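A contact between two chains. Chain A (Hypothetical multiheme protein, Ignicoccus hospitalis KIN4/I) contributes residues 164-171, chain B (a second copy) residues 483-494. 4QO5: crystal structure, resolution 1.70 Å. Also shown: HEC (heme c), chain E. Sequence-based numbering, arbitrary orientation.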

ATOM      1  N   GLU A 164     -17.354 -15.236   7.252  1.00 25.15           N
ATOM      2  CA  GLU A 164     -18.033 -13.960   7.466  1.00 22.14           C
ATOM      3  C   GLU A 164     -17.057 -12.797   7.563  1.00 24.94           C
ATOM      4  O   GLU A 164     -17.349 -11.677   7.114  1.00 27.10           O
ATOM      5  CB  GLU A 164     -18.934 -14.025   8.714  1.00 23.88           C
ATOM      6  CG  GLU A 164     -19.626 -12.705   8.997  1.00 26.81           C
ATOM      7  CD  GLU A 164     -20.810 -12.855   9.930  1.00 35.88           C
ATOM      8  OE1 GLU A 164     -20.914 -12.037  10.865  1.00 40.22           O
ATOM      9  OE2 GLU A 164     -21.634 -13.776   9.725  1.00 32.69           O
ATOM     10  N   THR A 165     -15.888 -13.059   8.137  1.00 22.74           N
ATOM     11  CA  THR A 165     -14.884 -12.022   8.290  1.00 19.75           C
ATOM     12  C   THR A 165     -14.008 -11.915   7.045  1.00 19.13           C
ATOM     13  O   THR A 165     -13.238 -10.957   6.920  1.00 24.60           O
ATOM     14  CB  THR A 165     -14.010 -12.260   9.530  1.00 25.30           C
ATOM     15  OG1 THR A 165     -13.375 -11.034   9.896  1.00 30.17           O
ATOM     16  CG2 THR A 165     -12.951 -13.328   9.263  1.00 24.20           C
ATOM     17  N   SER A 166     -14.129 -12.893   6.142  1.00 21.80           N
ATOM     18  CA  SER A 166     -13.324 -12.895   4.908  1.00 19.74           C
ATOM     19  C   SER A 166     -14.153 -12.690   3.636  1.00 19.86           C
ATOM     20  O   SER A 166     -14.580 -11.566   3.364  1.00 19.82           O
ATOM     21  CB  SER A 166     -12.425 -14.141   4.813  1.00 22.38           C
ATOM     22  OG  SER A 166     -13.141 -15.348   4.896  1.00 23.30           O
ATOM     23  N   CYS A 167     -14.413 -13.756   2.889  1.00 18.00           N
ATOM     24  CA  CYS A 167     -15.108 -13.613   1.591  1.00 19.23           C
ATOM     25  C   CYS A 167     -16.403 -12.826   1.711  1.00 22.92           C
ATOM     26  O   CYS A 167     -16.687 -11.978   0.875  1.00 22.35           O
ATOM     27  CB  CYS A 167     -15.469 -14.946   0.958  1.00 22.41           C
ATOM     28  SG  CYS A 167     -14.388 -16.323   1.229  1.00 25.23           S
ATOM     29  N   LEU A 168     -17.205 -13.113   2.741  1.00 19.84           N
ATOM     30  CA  LEU A 168     -18.536 -12.516   2.795  1.00 19.91           C
ATOM     31  C   LEU A 168     -18.530 -11.040   3.183  1.00 19.85           C
ATOM     32  O   LEU A 168     -19.523 -10.344   2.989  1.00 21.25           O
ATOM     33  CB  LEU A 168     -19.467 -13.337   3.696  1.00 20.24           C
ATOM     34  CG  LEU A 168     -19.469 -14.810   3.290  1.00 18.22           C
ATOM     35  CD1 LEU A 168     -20.455 -15.589   4.146  1.00 24.81           C
ATOM     36  CD2 LEU A 168     -19.822 -14.975   1.800  1.00 23.47           C
ATOM     37  N   ALA A 169     -17.411 -10.547   3.715  1.00 21.76           N
ATOM     38  CA  ALA A 169     -17.293  -9.117   3.996  1.00 20.60           C
ATOM     39  C   ALA A 169     -17.411  -8.283   2.710  1.00 23.55           C
ATOM     40  O   ALA A 169     -17.937  -7.166   2.714  1.00 25.27           O
ATOM     41  CB  ALA A 169     -15.967  -8.809   4.703  1.00 21.28           C
ATOM     42  N   CYS A 170     -16.898  -8.808   1.607  1.00 23.07           N
ATOM     43  CA  CYS A 170     -17.015  -8.080   0.351  1.00 17.64           C
ATOM     44  C   CYS A 170     -18.183  -8.521  -0.483  1.00 16.86           C
ATOM     45  O   CYS A 170     -18.837  -7.687  -1.102  1.00 20.12           O
ATOM     46  CB  CYS A 170     -15.766  -8.255  -0.482  1.00 17.44           C
ATOM     47  SG  CYS A 170     -14.395  -7.581   0.481  1.00 27.23           S
ATOM     48  N   HIS A 171     -18.414  -9.831  -0.522  1.00 16.39           N
ATOM     49  CA  HIS A 171     -19.480 -10.401  -1.344  1.00 18.49           C
ATOM     50  C   HIS A 171     -20.882 -10.240  -0.739  1.00 18.65           C
ATOM     51  O   HIS A 171     -21.873 -10.190  -1.472  1.00 21.86           O
ATOM     52  CB  HIS A 171     -19.218 -11.898  -1.610  1.00 20.17           C
ATOM     53  CG  HIS A 171     -18.130 -12.151  -2.610  1.00 23.34           C
ATOM     54  ND1 HIS A 171     -18.392 -12.523  -3.916  1.00 19.85           N
ATOM     55  CD2 HIS A 171     -16.780 -12.091  -2.498  1.00 23.11           C
ATOM     56  CE1 HIS A 171     -17.252 -12.676  -4.562  1.00 20.42           C
ATOM     57  NE2 HIS A 171     -16.263 -12.424  -3.724  1.00 21.04           N
TER
HETATM   58 FE   HEC E 604     -14.099 -12.538  -4.259  1.00 22.23          FE
HETATM   59  CHA HEC E 604     -15.201 -12.043  -7.523  1.00 22.11           C
HETATM   60  CHB HEC E 604     -14.123 -15.909  -4.842  1.00 23.62           C
HETATM   61  CHC HEC E 604     -12.817 -13.105  -1.115  1.00 22.02           C
HETATM   62  CHD HEC E 604     -13.554  -9.207  -3.896  1.00 21.50           C
HETATM   63  NA  HEC E 604     -14.525 -13.718  -5.896  1.00 21.18           N
HETATM   64  C1A HEC E 604     -15.072 -13.340  -7.099  1.00 22.34           C
HETATM   65  C2A HEC E 604     -15.476 -14.536  -7.814  1.00 24.42           C
HETATM   66  C3A HEC E 604     -15.158 -15.582  -7.053  1.00 22.53           C
HETATM   67  C4A HEC E 604     -14.555 -15.092  -5.847  1.00 20.31           C
HETATM   68  CMA HEC E 604     -15.346 -17.086  -7.337  1.00 23.44           C
HETATM   69  CAA HEC E 604     -16.170 -14.589  -9.195  1.00 21.68           C
HETATM   70  CBA HEC E 604     -17.650 -14.826  -8.877  1.00 26.48           C
HETATM   71  CGA HEC E 604     -18.531 -14.801 -10.106  1.00 33.65           C
HETATM   72  O1A HEC E 604     -19.092 -15.866 -10.473  1.00 33.68           O
HETATM   73  O2A HEC E 604     -18.672 -13.715 -10.714  1.00 38.47           O
HETATM   74  NB  HEC E 604     -13.614 -14.164  -3.215  1.00 21.03           N
HETATM   75  C1B HEC E 604     -13.655 -15.473  -3.631  1.00 21.52           C
HETATM   76  C2B HEC E 604     -13.234 -16.336  -2.559  1.00 22.39           C
HETATM   77  C3B HEC E 604     -12.805 -15.545  -1.567  1.00 29.80           C
HETATM   78  C4B HEC E 604     -13.099 -14.179  -1.929  1.00 24.89           C
HETATM   79  CMB HEC E 604     -13.089 -17.871  -2.713  1.00 23.55           C
HETATM   80  CAB HEC E 604     -12.144 -15.845  -0.202  1.00 33.33           C
HETATM   81  CBB HEC E 604     -11.413 -17.185   0.023  1.00 28.77           C
HETATM   82  NC  HEC E 604     -13.286 -11.441  -2.802  1.00 22.68           N
HETATM   83  C1C HEC E 604     -12.911 -11.805  -1.528  1.00 25.59           C
HETATM   84  C2C HEC E 604     -12.808 -10.613  -0.710  1.00 20.99           C
HETATM   85  C3C HEC E 604     -12.859  -9.602  -1.591  1.00 25.19           C
HETATM   86  C4C HEC E 604     -13.268 -10.072  -2.861  1.00 23.18           C
HETATM   87  CMC HEC E 604     -12.220 -10.652   0.725  1.00 22.13           C
HETATM   88  CAC HEC E 604     -12.709  -8.092  -1.530  1.00 33.20           C
HETATM   89  CBC HEC E 604     -11.362  -7.719  -0.842  1.00 34.75           C
HETATM   90  ND  HEC E 604     -14.348 -10.886  -5.504  1.00 22.53           N
HETATM   91  C1D HEC E 604     -14.025  -9.593  -5.134  1.00 23.04           C
HETATM   92  C2D HEC E 604     -14.226  -8.719  -6.259  1.00 20.20           C
HETATM   93  C3D HEC E 604     -14.722  -9.600  -7.396  1.00 20.18           C
HETATM   94  C4D HEC E 604     -14.770 -10.928  -6.840  1.00 23.51           C
HETATM   95  CMD HEC E 604     -13.985  -7.207  -6.299  1.00 23.29           C
HETATM   96  CAD HEC E 604     -15.060  -9.177  -8.845  1.00 19.44           C
HETATM   97  CBD HEC E 604     -13.731  -8.974  -9.565  1.00 22.34           C
HETATM   98  CGD HEC E 604     -13.931  -8.776 -11.043  1.00 21.28           C
HETATM   99  O1D HEC E 604     -12.985  -8.268 -11.696  1.00 23.69           O
HETATM  100  O2D HEC E 604     -15.015  -9.111 -11.569  1.00 22.44           O
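Chain B 483-494: GTAMNGQDWTTF

Chain B lies against the heme-binding segment of chain A through three threonines, B:Thr484, B:Thr492 and B:Thr493, and A:Thr165 is the hub of the polar contact. Its carbonyl O is 2.6 Å from B:Thr492 OG1, a short contact; the same hydroxyl is also 2.6 Å from B:Gln489 O in its own chain, so B:Thr492 OG1 lies within reach of two carbonyls, and which of them takes its proton remains open. The side chain of A:Thr165 (chi1 t) points toward chain B, and its OG1 lies 2.9 Å from B:Thr484 OG1, a hydroxyl also engaged elsewhere in the structure. Water 1 bridges A:Thr165 OG1, at 2.9 Å, and B:Gly488 O, to which it donates a hydrogen bond at 3.0 Å, tying the threonine to the loop backbone.

Chain B enters as the end of a helix, residues 483-485, and leaves helical geometry at B:Met486. B:Asn487, with positive phi (69°) and psi (47°), helps carry the chain through the turn, and B:Gly488 N closes it with a 2.7 Å hydrogen bond to B:Gly483 O. Further on, B:Gln489 O accepts hydrogen bonds from B:Thr492 N (3.2 Å) and B:Thr493 OG1 (3.0 Å), while B:Thr493 N bonds B:Asp490 O (3.0 Å). The loop doubles back, and B:Thr484 and B:Thr492, eight residues apart, both reach A:Thr165. The nearest CA pairs are A:Thr165 with B:Thr484 (6.1 Å) and A:Ser166 with B:Thr493 (5.2 Å).

Packing spreads from this center. B:Thr493 (chi1 m) points toward chain A and sets OG1 3.1 Å from A:Ser166 CB. On the chain A helix 167-171, A:Ala169 CB meets B:Gln489 CG at 3.9 Å and A:Cys170 SG lies 3.6 Å from B:Gln489 CB. The two stretches together bury 351 Å².

The heme extends the contact. A:Cys167 SG and A:Cys170 SG are covalently linked to HEC CAB and CAC, each bond stretched to 2.7 Å in the model, and A:His171 NE2 binds HEC FE at 2.2 Å. Chain B touches the same group: B:Thr493 OG1 is 3.3 Å from HEC CMC, and B:Phe494 CZ is 3.3 Å from HEC C3B with its ring oblique. B:Phe494 N bonds B:Asp490 OD1 at 3.3 Å, linking two residues that both pack on the heme, the latter through B:Asp490 CG, 3.8 Å from HEC CBC.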

ATOM      1  N   GLY B 483      -7.807  -7.752  11.283  1.00 21.37           N
ATOM      2  CA  GLY B 483      -8.799  -7.426  10.266  1.00 17.57           C
ATOM      3  C   GLY B 483     -10.207  -7.574  10.810  1.00 22.49           C
ATOM      4  O   GLY B 483     -11.105  -6.804  10.472  1.00 23.64           O
ATOM      5  N   THR B 484     -10.390  -8.555  11.686  1.00 19.40           N
ATOM      6  CA  THR B 484     -11.710  -8.780  12.308  1.00 17.62           C
ATOM      7  C   THR B 484     -11.974  -7.671  13.319  1.00 20.02           C
ATOM      8  O   THR B 484     -13.031  -7.066  13.316  1.00 22.65           O
ATOM      9  CB  THR B 484     -11.767 -10.149  12.977  1.00 18.81           C
ATOM     10  OG1 THR B 484     -11.436 -11.151  12.008  1.00 20.97           O
ATOM     11  CG2 THR B 484     -13.171 -10.429  13.556  1.00 20.84           C
ATOM     12  N   ALA B 485     -10.975  -7.362  14.148  1.00 19.69           N
ATOM     13  CA  ALA B 485     -11.123  -6.321  15.158  1.00 19.05           C
ATOM     14  C   ALA B 485     -11.414  -4.950  14.561  1.00 19.70           C
ATOM     15  O   ALA B 485     -12.176  -4.173  15.138  1.00 21.58           O
ATOM     16  CB  ALA B 485      -9.866  -6.243  16.037  1.00 19.53           C
ATOM     17  N   MET B 486     -10.792  -4.637  13.420  1.00 18.03           N
ATOM     18  CA  MET B 486     -10.842  -3.270  12.910  1.00 16.14           C
ATOM     19  C   MET B 486     -11.426  -3.154  11.491  1.00 18.60           C
ATOM     20  O   MET B 486     -11.142  -2.187  10.778  1.00 20.78           O
ATOM     21  CB  MET B 486      -9.454  -2.632  12.977  1.00 15.25           C
ATOM     22  CG  MET B 486      -9.077  -2.304  14.432  1.00 15.34           C
ATOM     23  SD  MET B 486      -7.339  -1.851  14.558  1.00 18.07           S
ATOM     24  CE  MET B 486      -6.579  -3.490  14.507  1.00 14.78           C
ATOM     25  N   ASN B 487     -12.219  -4.155  11.119  1.00 21.08           N
ATOM     26  CA  ASN B 487     -13.074  -4.101   9.935  1.00 20.86           C
ATOM     27  C   ASN B 487     -12.306  -4.102   8.628  1.00 24.72           C
ATOM     28  O   ASN B 487     -12.593  -3.305   7.730  1.00 27.32           O
ATOM     29  CB  ASN B 487     -13.986  -2.876  10.002  1.00 27.45           C
ATOM     30  CG  ASN B 487     -14.692  -2.767  11.321  1.00 34.00           C
ATOM     31  OD1 ASN B 487     -15.315  -3.721  11.778  1.00 37.28           O
ATOM     32  ND2 ASN B 487     -14.560  -1.619  11.968  1.00 39.81           N
ATOM     33  N   GLY B 488     -11.337  -5.007   8.521  1.00 20.04           N
ATOM     34  CA  GLY B 488     -10.626  -5.204   7.279  1.00 22.82           C
ATOM     35  C   GLY B 488     -11.418  -6.154   6.401  1.00 32.42           C
ATOM     36  O   GLY B 488     -12.480  -6.649   6.785  1.00 35.08           O
ATOM     37  N   GLN B 489     -10.901  -6.394   5.207  1.00 26.95           N
ATOM     38  CA  GLN B 489     -11.492  -7.339   4.282  1.00 32.64           C
ATOM     39  C   GLN B 489     -10.388  -8.210   3.682  1.00 34.52           C
ATOM     40  O   GLN B 489     -10.303  -9.402   3.969  1.00 37.22           O
ATOM     41  CB  GLN B 489     -12.274  -6.602   3.187  1.00 33.24           C
ATOM     42  CG  GLN B 489     -13.566  -5.929   3.683  1.00 38.57           C
ATOM     43  CD  GLN B 489     -13.351  -4.498   4.161  1.00 33.85           C
ATOM     44  OE1 GLN B 489     -12.312  -3.883   3.901  1.00 36.52           O
ATOM     45  NE2 GLN B 489     -14.336  -3.961   4.865  1.00 32.37           N
ATOM     46  N   ASP B 490      -9.514  -7.622   2.873  1.00 28.58           N
ATOM     47  CA  ASP B 490      -8.500  -8.456   2.229  1.00 27.09           C
ATOM     48  C   ASP B 490      -7.379  -8.896   3.166  1.00 23.78           C
ATOM     49  O   ASP B 490      -6.766  -9.937   2.939  1.00 26.69           O
ATOM     50  CB  ASP B 490      -7.981  -7.850   0.918  1.00 43.86           C
ATOM     51  CG  ASP B 490      -7.806  -8.904  -0.179  1.00 52.88           C
ATOM     52  OD1 ASP B 490      -8.196 -10.082   0.029  1.00 41.30           O
ATOM     53  OD2 ASP B 490      -7.324  -8.546  -1.270  1.00 64.17           O
ATOM     54  N   TRP B 491      -7.138  -8.150   4.247  1.00 24.39           N
ATOM     55  CA  TRP B 491      -6.140  -8.595   5.220  1.00 26.61           C
ATOM     56  C   TRP B 491      -6.597  -9.848   5.971  1.00 28.80           C
ATOM     57  O   TRP B 491      -5.787 -10.574   6.531  1.00 35.21           O
ATOM     58  CB  TRP B 491      -5.701  -7.463   6.178  1.00 24.84           C
ATOM     59  CG  TRP B 491      -4.379  -6.936   5.756  1.00 23.03           C
ATOM     60  CD1 TRP B 491      -3.160  -7.336   6.205  1.00 25.45           C
ATOM     61  CD2 TRP B 491      -4.135  -5.992   4.714  1.00 25.34           C
ATOM     62  NE1 TRP B 491      -2.164  -6.674   5.522  1.00 22.86           N
ATOM     63  CE2 TRP B 491      -2.740  -5.832   4.609  1.00 22.62           C
ATOM     64  CE3 TRP B 491      -4.967  -5.247   3.872  1.00 28.96           C
ATOM     65  CZ2 TRP B 491      -2.152  -4.967   3.685  1.00 26.56           C
ATOM     66  CZ3 TRP B 491      -4.388  -4.384   2.965  1.00 27.10           C
ATOM     67  CH2 TRP B 491      -2.997  -4.248   2.874  1.00 26.21           C
ATOM     68  N   THR B 492      -7.902 -10.110   5.973  1.00 23.95           N
ATOM     69  CA  THR B 492      -8.399 -11.339   6.577  1.00 22.62           C
ATOM     70  C   THR B 492      -8.487 -12.470   5.553  1.00 27.21           C
ATOM     71  O   THR B 492      -8.850 -13.595   5.899  1.00 24.91           O
ATOM     72  CB  THR B 492      -9.817 -11.160   7.172  1.00 27.42           C
ATOM     73  OG1 THR B 492     -10.726 -10.803   6.124  1.00 25.35           O
ATOM     74  CG2 THR B 492      -9.825 -10.072   8.223  1.00 28.62           C
ATOM     75  N   THR B 493      -8.166 -12.176   4.293  1.00 21.65           N
ATOM     76  CA  THR B 493      -8.392 -13.135   3.222  1.00 21.24           C
ATOM     77  C   THR B 493      -7.124 -13.456   2.397  1.00 19.12           C
ATOM     78  O   THR B 493      -6.280 -14.230   2.838  1.00 25.42           O
ATOM     79  CB  THR B 493      -9.549 -12.654   2.313  1.00 22.26           C
ATOM     80  OG1 THR B 493     -10.659 -12.248   3.136  1.00 25.86           O
ATOM     81  CG2 THR B 493      -9.999 -13.758   1.374  1.00 25.81           C
ATOM     82  N   PHE B 494      -6.994 -12.879   1.205  1.00 18.91           N
ATOM     83  CA  PHE B 494      -5.946 -13.310   0.280  1.00 17.87           C
ATOM     84  C   PHE B 494      -4.603 -12.640   0.517  1.00 21.32           C
ATOM     85  O   PHE B 494      -3.556 -13.242   0.288  1.00 24.40           O
ATOM     86  CB  PHE B 494      -6.362 -13.062  -1.169  1.00 17.49           C
ATOM     87  CG  PHE B 494      -7.513 -13.905  -1.628  1.00 21.28           C
ATOM     88  CD1 PHE B 494      -7.404 -15.291  -1.695  1.00 22.06           C
ATOM     89  CD2 PHE B 494      -8.682 -13.306  -2.048  1.00 22.71           C
ATOM     90  CE1 PHE B 494      -8.471 -16.061  -2.153  1.00 26.11           C
ATOM     91  CE2 PHE B 494      -9.741 -14.060  -2.493  1.00 21.24           C
ATOM     92  CZ  PHE B 494      -9.633 -15.443  -2.550  1.00 26.52           C
TER
HETATM   93  O   HOH W   1     -13.829  -8.342   8.883  1.00 35.13           O
HETATM   94  O   HOH W   2     -11.723 -12.473  -5.085  1.00 31.95           O